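Local coordinates for protein aspartate aminotransferase (Thermotoga maritima, PDB 1O4S) that catalyses the pyridoxal-phosphate-dependent transfer of the amino group between L-aspartate and 2-oxoglutarate, giving oxaloacetate and L-glutamate, at residues Ser19-Ser24 with Tyr138-Ile143; Gly79-Arg84 with Ile99-Val104. One frame throughout, in Å; residues are numbered along the deposited sequence.

Interactions 1 and 2 lie about 31 Å apart centre to centre, with nearest atoms about 17 Å apart, and do not touch. In each, one segment belongs to the chain just before an outermost strand of the large mixed sheet of this PLP-dependent aminotransferase: helix 138-144 of interaction 1 precedes strand 148-153 at one border, and residues 99-104 of interaction 2 run into strand 104-107 at the other. Along the chain interaction 2 is nested inside the loop closed by interaction 1. The first holds the N-terminal region against a helix that also carries a cofactor-pocket residue; the second is a local closure around helix 81-95, away from the annotated sites.

Interaction 1 of 2, residues Ser19-Ser24 with Tyr138-Ile143; sequences SEIPIS and YIPQII
Apolar packing carries the whole of this contact, in which the loop 19-24 lies across one side of the helix that starts at Tyr138. Pro140 receives two neighbours at its ring carbon CG: the methyl Ile21 CG2 lies 4.0 Å from Pro140 CG, and Pro22 CD approaches the same Pro140 CG at 4.1 Å. In both pairs the side chains cross at about a right angle. Beside them, Pro22 CG meets the branch methyl Ile139 CG2 at 4.0 Å, the two side chains crossing obliquely. Ile21 and Ile139 both hold CG2 anti to the backbone N, which brings that methyl, rather than the longer CG1 arm, to the proline partner. Proline suits position 140, in the first turn, where its lack of an N-H costs the helix no bond; it adds a rigid, apolar ring.

A second kind of meeting involves a charged residue through its hydrocarbon part. Glu20 CB packs against Ile143 CG2 at 3.9 Å, while the rest of the glutamate chain runs on extended, so that an exposed acid can still contribute a methylene to the apolar surface. Ile143 CG2 stands anti to the backbone N and so meets that methylene.

Elsewhere on the helix, Tyr138 touches PLP and bonds through OH to Asp213 OD2. His274 of the second subunit packs on the Ile21-Pro140 pair itself. The helix belongs to the beta-alpha-beta crossover from strand 127-132 to strand 148-153.

No hydrogen bond joins the two segments. Their cohesion therefore rests on shape fit and on the removal of aliphatic surface from water, and it ties the N-terminal loop to the dimer interface without directional bonds.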
# COMPACT_ATOMS: atom_id res chain seq x y z
N SER B 19 -14.31 -9.44 9.76
CA SER B 19 -14.89 -10.74 10.08
C SER B 19 -15.19 -11.52 8.83
O SER B 19 -14.93 -12.72 8.77
CB SER B 19 -16.23 -10.59 10.79
OG SER B 19 -16.01 -10.53 12.17
N GLU B 20 -15.76 -10.83 7.85
CA GLU B 20 -16.14 -11.43 6.57
C GLU B 20 -14.96 -12.01 5.80
O GLU B 20 -15.18 -12.78 4.87
CB GLU B 20 -16.92 -10.43 5.69
CG GLU B 20 -18.35 -10.17 6.20
CD GLU B 20 -18.99 -8.87 5.70
OE1 GLU B 20 -20.04 -8.50 6.28
OE2 GLU B 20 -18.48 -8.22 4.75
N ILE B 21 -13.73 -11.66 6.18
CA ILE B 21 -12.54 -12.20 5.52
C ILE B 21 -12.32 -13.62 5.99
O ILE B 21 -12.30 -13.87 7.19
CB ILE B 21 -11.28 -11.36 5.83
CG1 ILE B 21 -11.31 -10.05 5.06
CG2 ILE B 21 -10.01 -12.13 5.42
CD1 ILE B 21 -10.28 -9.06 5.53
N PRO B 22 -12.12 -14.57 5.07
CA PRO B 22 -11.90 -15.96 5.48
C PRO B 22 -10.68 -16.13 6.42
O PRO B 22 -9.68 -15.40 6.31
CB PRO B 22 -11.70 -16.72 4.14
CG PRO B 22 -11.54 -15.68 3.08
CD PRO B 22 -12.10 -14.40 3.60
N ILE B 23 -10.81 -17.06 7.37
CA ILE B 23 -9.74 -17.35 8.35
C ILE B 23 -8.58 -18.07 7.64
O ILE B 23 -8.78 -18.86 6.70
CB ILE B 23 -10.28 -18.23 9.60
CG1 ILE B 23 -11.54 -17.62 10.24
CG2 ILE B 23 -9.19 -18.39 10.67
CD1 ILE B 23 -12.27 -18.57 11.25
N SER B 24 -7.36 -17.76 8.08
CA SER B 24 -6.17 -18.51 7.67
C SER B 24 -6.24 -19.99 8.07
O SER B 24 -6.42 -20.31 9.25
CB SER B 24 -4.94 -17.89 8.32
OG SER B 24 -3.78 -18.39 7.71
N TYR B 138 -7.25 -13.17 -3.17
CA TYR B 138 -8.23 -12.59 -4.06
C TYR B 138 -9.57 -12.29 -3.35
O TYR B 138 -10.16 -11.20 -3.51
CB TYR B 138 -8.50 -13.53 -5.23
CG TYR B 138 -7.37 -13.76 -6.21
CD1 TYR B 138 -6.52 -12.73 -6.61
CD2 TYR B 138 -7.18 -15.02 -6.79
CE1 TYR B 138 -5.52 -12.95 -7.54
CE2 TYR B 138 -6.20 -15.26 -7.70
CZ TYR B 138 -5.37 -14.23 -8.10
OH TYR B 138 -4.40 -14.48 -9.04
N ILE B 139 -10.06 -13.27 -2.61
CA ILE B 139 -11.35 -13.19 -1.99
C ILE B 139 -11.32 -12.12 -0.88
O ILE B 139 -12.19 -11.27 -0.84
CB ILE B 139 -11.82 -14.61 -1.52
CG1 ILE B 139 -12.22 -15.41 -2.77
CG2 ILE B 139 -12.97 -14.51 -0.51
CD1 ILE B 139 -12.57 -16.88 -2.54
N PRO B 140 -10.34 -12.17 0.02
CA PRO B 140 -10.16 -11.06 0.96
C PRO B 140 -10.23 -9.70 0.29
O PRO B 140 -10.95 -8.85 0.79
CB PRO B 140 -8.79 -11.36 1.55
CG PRO B 140 -8.81 -12.88 1.63
CD PRO B 140 -9.40 -13.27 0.30
N GLN B 141 -9.58 -9.52 -0.86
CA GLN B 141 -9.53 -8.22 -1.55
C GLN B 141 -10.89 -7.82 -2.08
O GLN B 141 -11.34 -6.67 -1.92
CB GLN B 141 -8.52 -8.24 -2.68
CG GLN B 141 -7.07 -8.35 -2.24
CD GLN B 141 -6.10 -8.37 -3.40
OE1 GLN B 141 -6.48 -8.74 -4.51
NE2 GLN B 141 -4.86 -7.98 -3.16
N ILE B 142 -11.58 -8.78 -2.68
CA ILE B 142 -12.90 -8.51 -3.23
C ILE B 142 -13.86 -8.16 -2.10
O ILE B 142 -14.63 -7.21 -2.24
CB ILE B 142 -13.43 -9.71 -4.07
CG1 ILE B 142 -12.54 -9.89 -5.30
CG2 ILE B 142 -14.89 -9.51 -4.43
CD1 ILE B 142 -12.50 -11.33 -5.79
N ILE B 143 -13.78 -8.92 -1.00
CA ILE B 143 -14.55 -8.60 0.21
C ILE B 143 -14.27 -7.18 0.71
O ILE B 143 -15.20 -6.43 0.96
CB ILE B 143 -14.26 -9.60 1.39
CG1 ILE B 143 -14.79 -11.02 1.13
CG2 ILE B 143 -14.88 -9.07 2.67
CD1 ILE B 143 -15.97 -11.07 0.28

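Interaction 2 of 2, residues Gly79-Arg84 with Ile99-Val104; sequences GIYELR and ISPDQV
Asp102 OD2 is gripped by three partners: water 1 donates to Asp102 OD2 at 2.6 Å, Arg84 NH2 reaches it in a salt bridge, and Arg78 NH1 forms another. The Arg84 NH2 to Asp102 OD2 bond is weak, 3.3 Å long and bent to 145° at the hydrogen. Two basic groups so close would probably keep the carboxylate ionised. The same Arg84 NH2 also gives a weak bond to Pro101 O at 2.9 Å, and water 1 lies at the guanidinium edge, accepting weakly from NH1.

The arginine is steered from its own segment. Arg84 NE donates almost straight, at 176°, to Gly79 O, 3.0 Å away and in the guanidinium plane. This bond holds the rotation of the flat group, with the two weak ones from NH2 helping, and the bend at chi3 (-71°) turns the group towards the loop. Gly79 suits its place because, at its backbone angles, a CB would press on the carbonyl O of the preceding residue.

Apolar contact completes the join. Arg84 CG rests 3.9 Å from Val104 CG1 as the two side chains run past each other in opposite senses, the long arginine supplying hydrocarbon as well as charge. Tyr81, with CG anti to the backbone N, swings its ring to Pro101: CE1 of Tyr81 is 3.7 Å from Pro101 CB. Proline fits the start of the 3-10 turn 101-103, which an ST turn braces through Asp102 N and Ser100 OG.

In the fold, Ile80 is the N-cap residue of helix 81-95, and the loop returning from that helix's far end comes back to its first turn before entering strand 104-107. Val104 touches Ile87 of the helix and Ile259 of strand 256-259, while Leu83 packs on helix 281-290.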
# COMPACT_ATOMS: atom_id res chain seq x y z
N GLY B 79 3.55 6.17 -10.58
CA GLY B 79 4.87 5.69 -10.89
C GLY B 79 5.61 6.66 -11.79
O GLY B 79 4.96 7.40 -12.58
N ILE B 80 6.93 6.71 -11.68
CA ILE B 80 7.73 7.62 -12.51
C ILE B 80 7.49 7.29 -13.98
O ILE B 80 7.39 6.12 -14.34
CB ILE B 80 9.26 7.54 -12.20
CG1 ILE B 80 9.82 6.14 -12.42
CG2 ILE B 80 9.57 8.04 -10.75
CD1 ILE B 80 11.31 6.04 -12.23
N TYR B 81 7.43 8.32 -14.81
CA TYR B 81 7.11 8.19 -16.23
C TYR B 81 7.97 7.15 -16.92
O TYR B 81 7.47 6.36 -17.71
CB TYR B 81 7.36 9.52 -16.97
CG TYR B 81 6.99 9.44 -18.42
CD1 TYR B 81 5.67 9.45 -18.81
CD2 TYR B 81 7.97 9.32 -19.41
CE1 TYR B 81 5.30 9.35 -20.14
CE2 TYR B 81 7.63 9.22 -20.74
CZ TYR B 81 6.28 9.25 -21.11
OH TYR B 81 5.91 9.16 -22.44
N GLU B 82 9.25 7.17 -16.61
CA GLU B 82 10.23 6.29 -17.25
C GLU B 82 9.95 4.80 -17.00
O GLU B 82 10.10 3.95 -17.91
CB GLU B 82 11.64 6.70 -16.80
CG GLU B 82 12.11 8.06 -17.39
CD GLU B 82 11.60 9.37 -16.68
OE1 GLU B 82 10.99 9.35 -15.55
OE2 GLU B 82 11.85 10.47 -17.29
N LEU B 83 9.48 4.49 -15.79
CA LEU B 83 9.12 3.12 -15.44
C LEU B 83 7.82 2.73 -16.17
O LEU B 83 7.73 1.67 -16.77
CB LEU B 83 9.01 2.92 -13.92
CG LEU B 83 8.61 1.55 -13.39
CD1 LEU B 83 9.47 0.42 -14.02
CD2 LEU B 83 8.63 1.47 -11.87
N ARG B 84 6.85 3.62 -16.17
CA ARG B 84 5.61 3.34 -16.87
C ARG B 84 5.83 3.15 -18.37
O ARG B 84 5.28 2.22 -18.96
CB ARG B 84 4.60 4.43 -16.59
CG ARG B 84 4.04 4.32 -15.19
CD ARG B 84 2.86 5.23 -14.96
NE ARG B 84 3.28 6.64 -14.91
CZ ARG B 84 3.02 7.56 -15.82
NH1 ARG B 84 3.47 8.79 -15.64
NH2 ARG B 84 2.35 7.27 -16.91
N ILE B 99 0.77 0.34 -26.37
CA ILE B 99 0.45 0.72 -25.00
C ILE B 99 1.08 2.09 -24.66
O ILE B 99 2.29 2.28 -24.76
CB ILE B 99 0.89 -0.38 -24.04
CG1 ILE B 99 0.43 -1.74 -24.57
CG2 ILE B 99 0.34 -0.14 -22.64
CD1 ILE B 99 0.64 -2.90 -23.60
N SER B 100 0.24 3.04 -24.27
CA SER B 100 0.67 4.32 -23.72
C SER B 100 1.13 4.19 -22.25
O SER B 100 0.61 3.40 -21.50
CB SER B 100 -0.47 5.32 -23.88
OG SER B 100 -0.27 6.50 -23.15
N PRO B 101 2.12 4.99 -21.82
CA PRO B 101 2.53 5.01 -20.40
C PRO B 101 1.38 5.39 -19.45
O PRO B 101 1.35 4.97 -18.29
CB PRO B 101 3.63 6.08 -20.37
CG PRO B 101 4.05 6.27 -21.80
CD PRO B 101 2.89 5.94 -22.63
N ASP B 102 0.42 6.17 -19.97
CA ASP B 102 -0.78 6.55 -19.22
C ASP B 102 -1.79 5.40 -19.03
O ASP B 102 -2.80 5.58 -18.35
CB ASP B 102 -1.43 7.78 -19.86
CG ASP B 102 -0.58 9.07 -19.67
OD1 ASP B 102 -0.85 10.06 -20.42
OD2 ASP B 102 0.41 9.16 -18.83
N GLN B 103 -1.52 4.23 -19.61
CA GLN B 103 -2.33 3.03 -19.36
C GLN B 103 -1.80 2.17 -18.21
O GLN B 103 -2.41 1.18 -17.88
CB GLN B 103 -2.37 2.17 -20.62
CG GLN B 103 -3.22 2.74 -21.72
CD GLN B 103 -3.28 1.85 -22.95
OE1 GLN B 103 -2.57 2.10 -23.92
NE2 GLN B 103 -4.10 0.80 -22.91
N VAL B 104 -0.65 2.55 -17.66
CA VAL B 104 0.09 1.77 -16.66
C VAL B 104 0.03 2.47 -15.31
O VAL B 104 0.20 3.68 -15.22
CB VAL B 104 1.59 1.62 -17.05
CG1 VAL B 104 2.41 0.83 -15.95
CG2 VAL B 104 1.73 0.98 -18.44
O HOH W 1 2.11 10.89 -17.89